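Local coordinates for protein immunomodulatory active chitinase (Trichuris suis, PDB 6G9C) that belongs to the family 18 chitinases, probably binds and hydrolyses chitin, and is a secreted worm protein with immunomodulatory activity, at residues Gln253-Trp258 / Ile268-Pro273; Ile65-Ala70 / Pro91-Gln96; Asn60-Ile65 / Trp368-Asp373. All blocks are in the same frame, centred on the assembly; numbering follows the deposited sequence.

Interaction 1 of 3, residues Gln253-Trp258 / Ile268-Pro273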
loop_
_atom_site.group_PDB
_atom_site.type_symbol
_atom_site.label_atom_id
_atom_site.label_comp_id
_atom_site.label_asym_id
_atom_site.label_seq_id
_atom_site.Cartn_x
_atom_site.Cartn_y
_atom_site.Cartn_z
ATOM N N GLN A 253 -28.421 -24.643 11.603
ATOM C CA GLN A 253 -28.587 -25.833 10.774
ATOM C C GLN A 253 -27.921 -25.689 9.408
ATOM O O GLN A 253 -27.358 -26.664 8.889
ATOM C CB GLN A 253 -30.072 -26.156 10.609
ATOM C CG GLN A 253 -30.744 -26.594 11.901
ATOM C CD GLN A 253 -30.158 -27.880 12.439
ATOM O OE1 GLN A 253 -29.939 -28.828 11.692
ATOM N NE2 GLN A 253 -29.882 -27.912 13.738
ATOM N N SER A 254 -27.990 -24.498 8.804
ATOM C CA SER A 254 -27.362 -24.287 7.504
ATOM C C SER A 254 -25.846 -24.441 7.588
ATOM O O SER A 254 -25.226 -25.053 6.708
ATOM C CB SER A 254 -27.748 -22.915 6.947
ATOM O OG SER A 254 -27.176 -21.840 7.706
ATOM N N SER A 255 -25.229 -23.909 8.651
ATOM C CA SER A 255 -23.797 -24.120 8.850
ATOM C C SER A 255 -23.492 -25.586 9.148
ATOM O O SER A 255 -22.537 -26.156 8.602
ATOM C CB SER A 255 -23.292 -23.212 9.974
ATOM O OG SER A 255 -23.847 -23.593 11.222
ATOM N N LYS A 256 -24.298 -26.219 10.005
ATOM C CA LYS A 256 -24.111 -27.636 10.277
ATOM C C LYS A 256 -24.229 -28.461 9.006
ATOM O O LYS A 256 -23.545 -29.481 8.864
ATOM C CB LYS A 256 -25.127 -28.118 11.317
ATOM C CG LYS A 256 -25.072 -29.610 11.614
ATOM C CD LYS A 256 -26.066 -29.987 12.705
ATOM C CE LYS A 256 -25.765 -31.358 13.290
ATOM N NZ LYS A 256 -25.924 -32.439 12.281
ATOM N N TYR A 257 -25.079 -28.036 8.068
ATOM C CA TYR A 257 -25.232 -28.796 6.832
ATOM C C TYR A 257 -23.955 -28.751 5.998
ATOM O O TYR A 257 -23.508 -29.779 5.482
ATOM C CB TYR A 257 -26.421 -28.283 6.019
ATOM C CG TYR A 257 -26.767 -29.224 4.878
ATOM C CD1 TYR A 257 -27.398 -30.435 5.122
ATOM C CD2 TYR A 257 -26.424 -28.918 3.563
ATOM C CE1 TYR A 257 -27.701 -31.312 4.086
ATOM C CE2 TYR A 257 -26.724 -29.788 2.524
ATOM C CZ TYR A 257 -27.362 -30.976 2.799
ATOM O OH TYR A 257 -27.663 -31.837 1.781
ATOM N N TRP A 258 -23.356 -27.565 5.852
ATOM C CA TRP A 258 -22.084 -27.472 5.140
ATOM C C TRP A 258 -21.025 -28.350 5.793
ATOM O O TRP A 258 -20.264 -29.038 5.098
ATOM C CB TRP A 258 -21.623 -26.019 5.077
ATOM C CG TRP A 258 -22.206 -25.298 3.917
ATOM C CD1 TRP A 258 -23.393 -24.625 3.882
ATOM C CD2 TRP A 258 -21.634 -25.177 2.606
ATOM N NE1 TRP A 258 -23.595 -24.091 2.632
ATOM C CE2 TRP A 258 -22.536 -24.423 1.827
ATOM C CE3 TRP A 258 -20.444 -25.628 2.018
ATOM C CZ2 TRP A 258 -22.288 -24.110 0.491
ATOM C CZ3 TRP A 258 -20.197 -25.312 0.684
ATOM C CH2 TRP A 258 -21.117 -24.561 -0.061
ATOM N N ILE A 268 -15.726 -22.576 7.389
ATOM C CA ILE A 268 -17.098 -22.084 7.306
ATOM C C ILE A 268 -17.167 -20.769 8.069
ATOM O O ILE A 268 -17.041 -20.754 9.299
ATOM C CB ILE A 268 -18.106 -23.097 7.867
ATOM C CG1 ILE A 268 -18.053 -24.410 7.076
ATOM C CG2 ILE A 268 -19.513 -22.488 7.841
ATOM C CD1 ILE A 268 -18.711 -25.604 7.799
ATOM N N ILE A 269 -17.382 -19.667 7.353
ATOM C CA ILE A 269 -17.450 -18.341 7.959
ATOM C C ILE A 269 -18.909 -17.916 8.016
ATOM O O ILE A 269 -19.585 -17.864 6.982
ATOM C CB ILE A 269 -16.612 -17.316 7.178
ATOM C CG1 ILE A 269 -15.233 -17.897 6.809
ATOM C CG2 ILE A 269 -16.470 -16.011 7.997
ATOM C CD1 ILE A 269 -14.427 -18.467 7.988
ATOM N N ILE A 270 -19.383 -17.568 9.213
ATOM C CA ILE A 270 -20.809 -17.341 9.451
ATOM C C ILE A 270 -21.177 -15.906 9.081
ATOM O O ILE A 270 -20.610 -14.948 9.622
ATOM C CB ILE A 270 -21.173 -17.629 10.914
ATOM C CG1 ILE A 270 -20.746 -19.050 11.302
ATOM C CG2 ILE A 270 -22.680 -17.397 11.141
ATOM C CD1 ILE A 270 -21.400 -20.128 10.488
ATOM N N GLY A 271 -22.165 -15.758 8.203
ATOM C CA GLY A 271 -22.579 -14.433 7.768
ATOM C C GLY A 271 -23.484 -13.748 8.788
ATOM O O GLY A 271 -24.388 -14.355 9.363
ATOM N N LEU A 272 -23.248 -12.454 8.973
ATOM C CA LEU A 272 -23.998 -11.632 9.934
ATOM C C LEU A 272 -24.577 -10.434 9.194
ATOM O O LEU A 272 -23.807 -9.606 8.662
ATOM C CB LEU A 272 -23.113 -11.152 11.092
ATOM C CG LEU A 272 -22.293 -12.199 11.845
ATOM C CD1 LEU A 272 -21.376 -11.500 12.828
ATOM C CD2 LEU A 272 -23.189 -13.185 12.563
ATOM N N PRO A 273 -25.898 -10.294 9.116
ATOM C CA PRO A 273 -26.478 -9.133 8.427
ATOM C C PRO A 273 -26.526 -7.924 9.346
ATOM O O PRO A 273 -26.883 -8.041 10.517
ATOM C CB PRO A 273 -27.897 -9.602 8.090
ATOM C CG PRO A 273 -28.220 -10.597 9.167
ATOM C CD PRO A 273 -26.928 -11.256 9.557
#
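Ser255 and Ile268 mark the closest backbone approach, with 7.2 Å between their CA atoms. Helix segment 253-258 and strand segment 268-273 run nearly antiparallel, at 164°, and their axes come within 9.6 Å. No hydrogen bond joins them; the contact is made by side-chain carbons and one carbonyl.

Ile268 has the largest share. Its CD1 is anti to CA (chi2 163°), which carries the chain out to the helix. There CD1 lies 4.0 Å from CB of Trp258 and 3.9 Å from the carbonyl O of Ser255. The Trp258 indole itself turns away from this spot. It packs edge-to-face with Tyr203, and its NE1 bonds to Ser193 O.

The pair belongs to the TIM barrel of glycosyl hydrolase family 18. Helix 251-261 sits outside the barrel wall and leads through a short connection into strand 268-281, hence the near-antiparallel course.

Ile270 is two residues further along the strand and is bent rather than extended (chi2 -61°). The bend brings its CD1 to within 3.7 Å of Ser255 CB. The hydroxyl of Ser255 is buried but satisfied within its own helix, where OG bonds to the carbonyls of Val251 and Glu252. Helix 347-360 flanks the same region, with Trp356 touching Ser255 and Ile357 touching Ile270.

Interaction 2 of 3, residues Ile65-Ala70 / Pro91-Gln96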
loop_
_atom_site.group_PDB
_atom_site.type_symbol
_atom_site.label_atom_id
_atom_site.label_comp_id
_atom_site.label_asym_id
_atom_site.label_seq_id
_atom_site.Cartn_x
_atom_site.Cartn_y
_atom_site.Cartn_z
ATOM N N ILE A 65 -11.461 -7.258 4.044
ATOM C CA ILE A 65 -12.529 -6.476 3.432
ATOM C C ILE A 65 -12.810 -7.080 2.066
ATOM O O ILE A 65 -11.880 -7.305 1.283
ATOM C CB ILE A 65 -12.162 -4.991 3.305
ATOM C CG1 ILE A 65 -12.210 -4.308 4.687
ATOM C CG2 ILE A 65 -13.114 -4.311 2.321
ATOM C CD1 ILE A 65 -11.560 -2.960 4.680
ATOM N N PHE A 66 -14.085 -7.333 1.778
ATOM C CA PHE A 66 -14.511 -7.847 0.477
ATOM C C PHE A 66 -15.160 -6.700 -0.285
ATOM O O PHE A 66 -16.103 -6.073 0.214
ATOM C CB PHE A 66 -15.482 -9.020 0.632
ATOM C CG PHE A 66 -14.901 -10.176 1.387
ATOM C CD1 PHE A 66 -14.958 -10.213 2.773
ATOM C CD2 PHE A 66 -14.269 -11.213 0.716
ATOM C CE1 PHE A 66 -14.399 -11.258 3.479
ATOM C CE2 PHE A 66 -13.712 -12.271 1.416
ATOM C CZ PHE A 66 -13.769 -12.285 2.801
ATOM N N TYR A 67 -14.641 -6.409 -1.476
ATOM C CA TYR A 67 -15.101 -5.263 -2.256
ATOM C C TYR A 67 -16.200 -5.709 -3.218
ATOM O O TYR A 67 -15.921 -6.382 -4.220
ATOM C CB TYR A 67 -13.930 -4.627 -2.996
ATOM C CG TYR A 67 -14.251 -3.265 -3.550
ATOM C CD1 TYR A 67 -15.061 -3.126 -4.676
ATOM C CD2 TYR A 67 -13.773 -2.101 -2.934
ATOM C CE1 TYR A 67 -15.371 -1.884 -5.189
ATOM C CE2 TYR A 67 -14.082 -0.849 -3.447
ATOM C CZ TYR A 67 -14.884 -0.751 -4.568
ATOM O OH TYR A 67 -15.195 0.480 -5.089
ATOM N N ALA A 68 -17.446 -5.325 -2.924
ATOM C CA ALA A 68 -18.590 -5.646 -3.780
ATOM C C ALA A 68 -18.986 -4.423 -4.603
ATOM O O ALA A 68 -19.273 -3.365 -4.030
ATOM C CB ALA A 68 -19.770 -6.124 -2.932
ATOM N N PHE A 69 -19.023 -4.545 -5.942
ATOM C CA PHE A 69 -18.621 -5.703 -6.766
ATOM C C PHE A 69 -17.839 -5.220 -7.982
ATOM O O PHE A 69 -18.010 -4.082 -8.430
ATOM C CB PHE A 69 -19.824 -6.478 -7.311
ATOM C CG PHE A 69 -20.635 -7.193 -6.273
ATOM C CD1 PHE A 69 -20.169 -8.360 -5.694
ATOM C CD2 PHE A 69 -21.897 -6.717 -5.921
ATOM C CE1 PHE A 69 -20.936 -9.035 -4.745
ATOM C CE2 PHE A 69 -22.674 -7.377 -4.972
ATOM C CZ PHE A 69 -22.184 -8.540 -4.380
ATOM N N ALA A 70 -17.033 -6.100 -8.574
ATOM C CA ALA A 70 -16.561 -5.865 -9.927
ATOM C C ALA A 70 -17.647 -6.275 -10.923
ATOM O O ALA A 70 -18.714 -6.772 -10.551
ATOM C CB ALA A 70 -15.260 -6.626 -10.190
ATOM N N PRO A 91 -8.319 2.621 -4.434
ATOM C CA PRO A 91 -7.183 3.112 -3.641
ATOM C C PRO A 91 -7.608 3.653 -2.297
ATOM O O PRO A 91 -6.824 3.578 -1.345
ATOM C CB PRO A 91 -6.575 4.209 -4.522
ATOM C CG PRO A 91 -7.678 4.657 -5.372
ATOM C CD PRO A 91 -8.520 3.445 -5.641
ATOM N N GLY A 92 -8.825 4.199 -2.197
ATOM C CA GLY A 92 -9.322 4.638 -0.907
ATOM C C GLY A 92 -9.420 3.504 0.094
ATOM O O GLY A 92 -9.069 3.666 1.265
ATOM N N VAL A 93 -9.901 2.338 -0.352
ATOM C CA VAL A 93 -9.935 1.182 0.539
ATOM C C VAL A 93 -8.521 0.701 0.843
ATOM O O VAL A 93 -8.187 0.434 2.003
ATOM C CB VAL A 93 -10.808 0.054 -0.043
ATOM C CG1 VAL A 93 -10.698 -1.203 0.835
ATOM C CG2 VAL A 93 -12.269 0.490 -0.137
ATOM N N MET A 94 -7.662 0.598 -0.186
ATOM C CA MET A 94 -6.284 0.161 0.038
ATOM C C MET A 94 -5.551 1.067 1.027
ATOM O O MET A 94 -4.666 0.599 1.754
ATOM C CB MET A 94 -5.505 0.114 -1.284
ATOM C CG MET A 94 -6.069 -0.826 -2.318
ATOM S SD MET A 94 -6.477 -2.448 -1.651
ATOM C CE MET A 94 -7.177 -3.193 -3.131
ATOM N N LYS A 95 -5.890 2.362 1.046
ATOM C CA LYS A 95 -5.284 3.315 1.978
ATOM C C LYS A 95 -5.409 2.863 3.428
ATOM O O LYS A 95 -4.558 3.194 4.264
ATOM C CB LYS A 95 -5.961 4.684 1.849
ATOM C CG LYS A 95 -5.495 5.599 0.738
ATOM C CD LYS A 95 -6.108 6.991 0.965
ATOM C CE LYS A 95 -5.759 7.985 -0.131
ATOM N NZ LYS A 95 -6.059 9.391 0.296
ATOM N N GLN A 96 -6.493 2.158 3.758
ATOM C CA GLN A 96 -6.729 1.737 5.133
ATOM C C GLN A 96 -5.653 0.795 5.650
ATOM O O GLN A 96 -5.543 0.605 6.864
ATOM C CB GLN A 96 -8.100 1.071 5.234
ATOM C CG GLN A 96 -9.211 2.011 4.836
ATOM C CD GLN A 96 -9.160 3.286 5.619
ATOM O OE1 GLN A 96 -9.078 4.378 5.047
ATOM N NE2 GLN A 96 -9.187 3.164 6.946
#
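Val93 meets Ile65 and Tyr67 with its two methyl branches, one for each. Its first torsion (174°) sets CG1 anti to the backbone N and CG2 anti to the carbonyl carbon. CG1 is 4.2 Å from CG2 of Ile65. CG2 comes to the edge of the Tyr67 ring, close to the ring plane. It lies 4.0 Å from CE2 and 4.1 Å from CD2 of Tyr67, so it faces the middle of that C-C edge.

Tyr67 has CG anti to its backbone N (chi1 -166°), and its ring stands out from the strand toward the helix layer. The ring and Val93 meet at a slant. The Tyr67 hydroxyl bonds to OD1 of Asp85, at the start of helix 85-94. Tyr90 packs edge-to-face with the Tyr67 ring, and Phe39 also meets it. Together with the Asp85 bond, these neighbours would hold the ring in its orientation.

On the strand, the Ala68-Phe69 peptide is cis. It folds the two side chains together, with Ala68 CB 3.4 Å above the centre of the Phe69 ring. Further along segment 91-96, Lys95 NZ bonds to Ser98 O of the second subunit.

Val93 also touches Val105 of strand 104-110, next to strand 64-72. Such apolar packing between the outer face of parallel strands and a surrounding helix is the strand-helix layer of the TIM barrel, and the cis peptide is a feature seen in other family 18 chitinases.

Interaction 3 of 3, residues Asn60-Ile65 / Trp368-Asp373. With EDO (1,2-ethanediol), chain C.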
loop_
_atom_site.group_PDB
_atom_site.type_symbol
_atom_site.label_atom_id
_atom_site.label_comp_id
_atom_site.label_asym_id
_atom_site.label_seq_id
_atom_site.Cartn_x
_atom_site.Cartn_y
_atom_site.Cartn_z
ATOM N N ASN A 60 -8.821 -2.280 12.411
ATOM C CA ASN A 60 -8.948 -3.537 13.152
ATOM C C ASN A 60 -10.380 -4.046 13.277
ATOM O O ASN A 60 -10.621 -5.030 13.982
ATOM C CB ASN A 60 -8.312 -3.427 14.540
ATOM C CG ASN A 60 -6.823 -3.216 14.461
ATOM O OD1 ASN A 60 -6.132 -3.923 13.732
ATOM N ND2 ASN A 60 -6.321 -2.225 15.186
ATOM N N LEU A 61 -11.342 -3.396 12.629
ATOM C CA LEU A 61 -12.698 -3.928 12.568
ATOM C C LEU A 61 -12.721 -5.316 11.929
ATOM O O LEU A 61 -13.347 -6.247 12.452
ATOM C CB LEU A 61 -13.554 -2.960 11.763
ATOM C CG LEU A 61 -14.997 -2.644 12.065
ATOM C CD1 LEU A 61 -15.165 -2.261 13.512
ATOM C CD2 LEU A 61 -15.405 -1.517 11.129
ATOM N N CYS A 62 -12.023 -5.472 10.806
ATOM C CA CYS A 62 -12.050 -6.674 9.981
ATOM C C CYS A 62 -10.615 -7.081 9.689
ATOM O O CYS A 62 -9.724 -6.233 9.665
ATOM C CB CYS A 62 -12.771 -6.438 8.644
ATOM S SG CYS A 62 -14.337 -5.631 8.929
ATOM N N GLU A 63 -10.380 -8.377 9.478
ATOM C CA GLU A 63 -9.099 -8.737 8.873
ATOM C C GLU A 63 -9.172 -8.732 7.355
ATOM O O GLU A 63 -8.168 -8.457 6.689
ATOM C CB GLU A 63 -8.603 -10.104 9.349
ATOM C CG GLU A 63 -7.112 -10.274 9.091
ATOM C CD GLU A 63 -6.596 -11.658 9.408
ATOM O OE1 GLU A 63 -7.351 -12.469 9.988
ATOM O OE2 GLU A 63 -5.425 -11.930 9.072
ATOM N N TYR A 64 -10.348 -9.008 6.806
ATOM C CA TYR A 64 -10.565 -9.078 5.375
ATOM C C TYR A 64 -11.698 -8.128 5.019
ATOM O O TYR A 64 -12.777 -8.192 5.618
ATOM C CB TYR A 64 -10.933 -10.503 4.942
ATOM C CG TYR A 64 -9.968 -11.577 5.394
ATOM C CD1 TYR A 64 -10.101 -12.181 6.636
ATOM C CD2 TYR A 64 -8.933 -11.998 4.564
ATOM C CE1 TYR A 64 -9.216 -13.173 7.050
ATOM C CE2 TYR A 64 -8.044 -12.994 4.965
ATOM C CZ TYR A 64 -8.196 -13.576 6.202
ATOM O OH TYR A 64 -7.322 -14.557 6.604
ATOM N N ILE A 65 -11.461 -7.258 4.044
ATOM C CA ILE A 65 -12.529 -6.476 3.432
ATOM C C ILE A 65 -12.810 -7.080 2.066
ATOM O O ILE A 65 -11.880 -7.305 1.283
ATOM C CB ILE A 65 -12.162 -4.991 3.305
ATOM C CG1 ILE A 65 -12.210 -4.308 4.687
ATOM C CG2 ILE A 65 -13.114 -4.311 2.321
ATOM C CD1 ILE A 65 -11.560 -2.960 4.680
ATOM N N TRP A 368 -22.357 -8.414 6.285
ATOM C CA TRP A 368 -22.910 -7.729 5.116
ATOM C C TRP A 368 -23.863 -6.679 5.692
ATOM O O TRP A 368 -24.961 -7.036 6.115
ATOM C CB TRP A 368 -23.632 -8.725 4.182
ATOM C CG TRP A 368 -24.294 -8.050 3.024
ATOM C CD1 TRP A 368 -25.535 -7.491 3.006
ATOM C CD2 TRP A 368 -23.740 -7.843 1.716
ATOM N NE1 TRP A 368 -25.793 -6.943 1.771
ATOM C CE2 TRP A 368 -24.707 -7.144 0.961
ATOM C CE3 TRP A 368 -22.525 -8.178 1.116
ATOM C CZ2 TRP A 368 -24.492 -6.765 -0.360
ATOM C CZ3 TRP A 368 -22.307 -7.805 -0.196
ATOM C CH2 TRP A 368 -23.284 -7.102 -0.922
ATOM N N THR A 369 -23.488 -5.393 5.751
ATOM C CA THR A 369 -22.318 -4.739 5.165
ATOM C C THR A 369 -21.713 -3.771 6.179
ATOM O O THR A 369 -22.296 -3.510 7.232
ATOM C CB THR A 369 -22.672 -3.864 3.948
ATOM O OG1 THR A 369 -23.503 -2.787 4.402
ATOM C CG2 THR A 369 -23.416 -4.626 2.862
ATOM N N LEU A 370 -20.567 -3.181 5.825
ATOM C CA LEU A 370 -20.026 -2.112 6.658
ATOM C C LEU A 370 -20.961 -0.913 6.710
ATOM O O LEU A 370 -21.031 -0.221 7.733
ATOM C CB LEU A 370 -18.667 -1.663 6.117
ATOM C CG LEU A 370 -17.457 -2.566 6.319
ATOM C CD1 LEU A 370 -16.395 -2.220 5.274
ATOM C CD2 LEU A 370 -16.903 -2.424 7.746
ATOM N N ASP A 371 -21.669 -0.634 5.617
ATOM C CA ASP A 371 -22.389 0.624 5.487
ATOM C C ASP A 371 -23.800 0.568 6.055
ATOM O O ASP A 371 -24.499 1.582 6.015
ATOM C CB ASP A 371 -22.443 1.057 4.021
ATOM C CG ASP A 371 -22.876 -0.077 3.099
ATOM O OD1 ASP A 371 -24.101 -0.307 2.973
ATOM O OD2 ASP A 371 -21.985 -0.735 2.517
ATOM N N TYR A 372 -24.228 -0.574 6.593
ATOM C CA TYR A 372 -25.533 -0.635 7.246
ATOM C C TYR A 372 -25.459 -0.467 8.757
ATOM O O TYR A 372 -26.491 -0.224 9.394
ATOM C CB TYR A 372 -26.222 -1.960 6.943
ATOM C CG TYR A 372 -26.623 -2.184 5.509
ATOM C CD1 TYR A 372 -27.010 -1.132 4.679
ATOM C CD2 TYR A 372 -26.631 -3.472 4.987
ATOM C CE1 TYR A 372 -27.406 -1.381 3.347
ATOM C CE2 TYR A 372 -27.006 -3.721 3.689
ATOM C CZ TYR A 372 -27.400 -2.683 2.875
ATOM O OH TYR A 372 -27.773 -2.989 1.580
ATOM N N ASP A 373 -24.272 -0.608 9.342
ATOM C CA ASP A 373 -24.072 -0.365 10.758
ATOM C C ASP A 373 -24.149 1.139 11.027
ATOM O O ASP A 373 -24.112 1.968 10.112
ATOM C CB ASP A 373 -22.713 -0.921 11.181
ATOM C CG ASP A 373 -22.599 -1.227 12.668
ATOM O OD1 ASP A 373 -23.499 -0.910 13.482
ATOM O OD2 ASP A 373 -21.543 -1.797 13.029
HETATM C C1 EDO C . -29.269 -6.247 1.596
HETATM O O1 EDO C . -28.154 -5.586 0.995
HETATM C C2 EDO C . -30.469 -5.357 1.316
HETATM O O2 EDO C . -30.740 -5.274 -0.089
#
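O1 of a bound ethanediol is gripped by two side chains, Trp368 and Tyr372. Trp368 NE1 donates to it over 2.8 Å, and the bond is almost straight at 178°. Tyr372 OH lies 2.7 Å from O1 in a second hydrogen bond. O1 sits at the edge of both rings and in the plane of each. The diol probably comes from the crystallisation liquor.

Thr369 lies between the two rings. Its CG2 is 3.3 Å above the plane of Trp368, toward the rim. Its OG1 is over the rim of Tyr372 and accepts two weak bonds, from the backbone N of Asp371 and of Tyr372. Asp371 is held by a salt bridge from OD1 to Arg46 and a hydrogen bond from OD2 to Thr40.

The Trp368-Thr369 peptide is cis. In family 18 chitinases a cis peptide after this tryptophan, at the end of the last barrel strand, is a recurrent feature. The tryptophan forms part of the floor of the substrate cleft in relatives, and Trp368 probably does the same.

Leu370 points toward segment 60-65 and joins the two segments. Its CG lies beside the backbone N, opposite the carbonyl carbon (chi1 -74°). CD1 continues the chain (chi2 158°), and the other branch, CD2, makes the contact. It is 3.8 Å from CD2 of Leu61, and the two side chains pass in opposite directions. The same CD2 is 4.3 Å from SG of Cys62. Leu370 also touches Cys37 of strand 34-40, with which Cys62 appears to form a disulfide. Leu61 and Cys62 lie just before strand 64-72.

All three contacts belong to one TIM barrel. Interactions 1 and 2 are on opposite sides of the chain's centre, with centres 24 Å apart and no touching atoms. Each packs a helix on the barrel wall. Interaction 3 touches both, with its centre about 18 Å from that of interaction 1 and 11 Å from that of interaction 2. Leu272 O of interaction 1 is 3.0 Å from Trp368 N, a probable hydrogen bond between neighbouring strands. Phe69 CZ of interaction 2 packs 3.9 Å from Trp368 CH2, and Ile65 is common to both contacts. Trp368 touches residues of both other contacts and also binds the diol, probably in the substrate cleft.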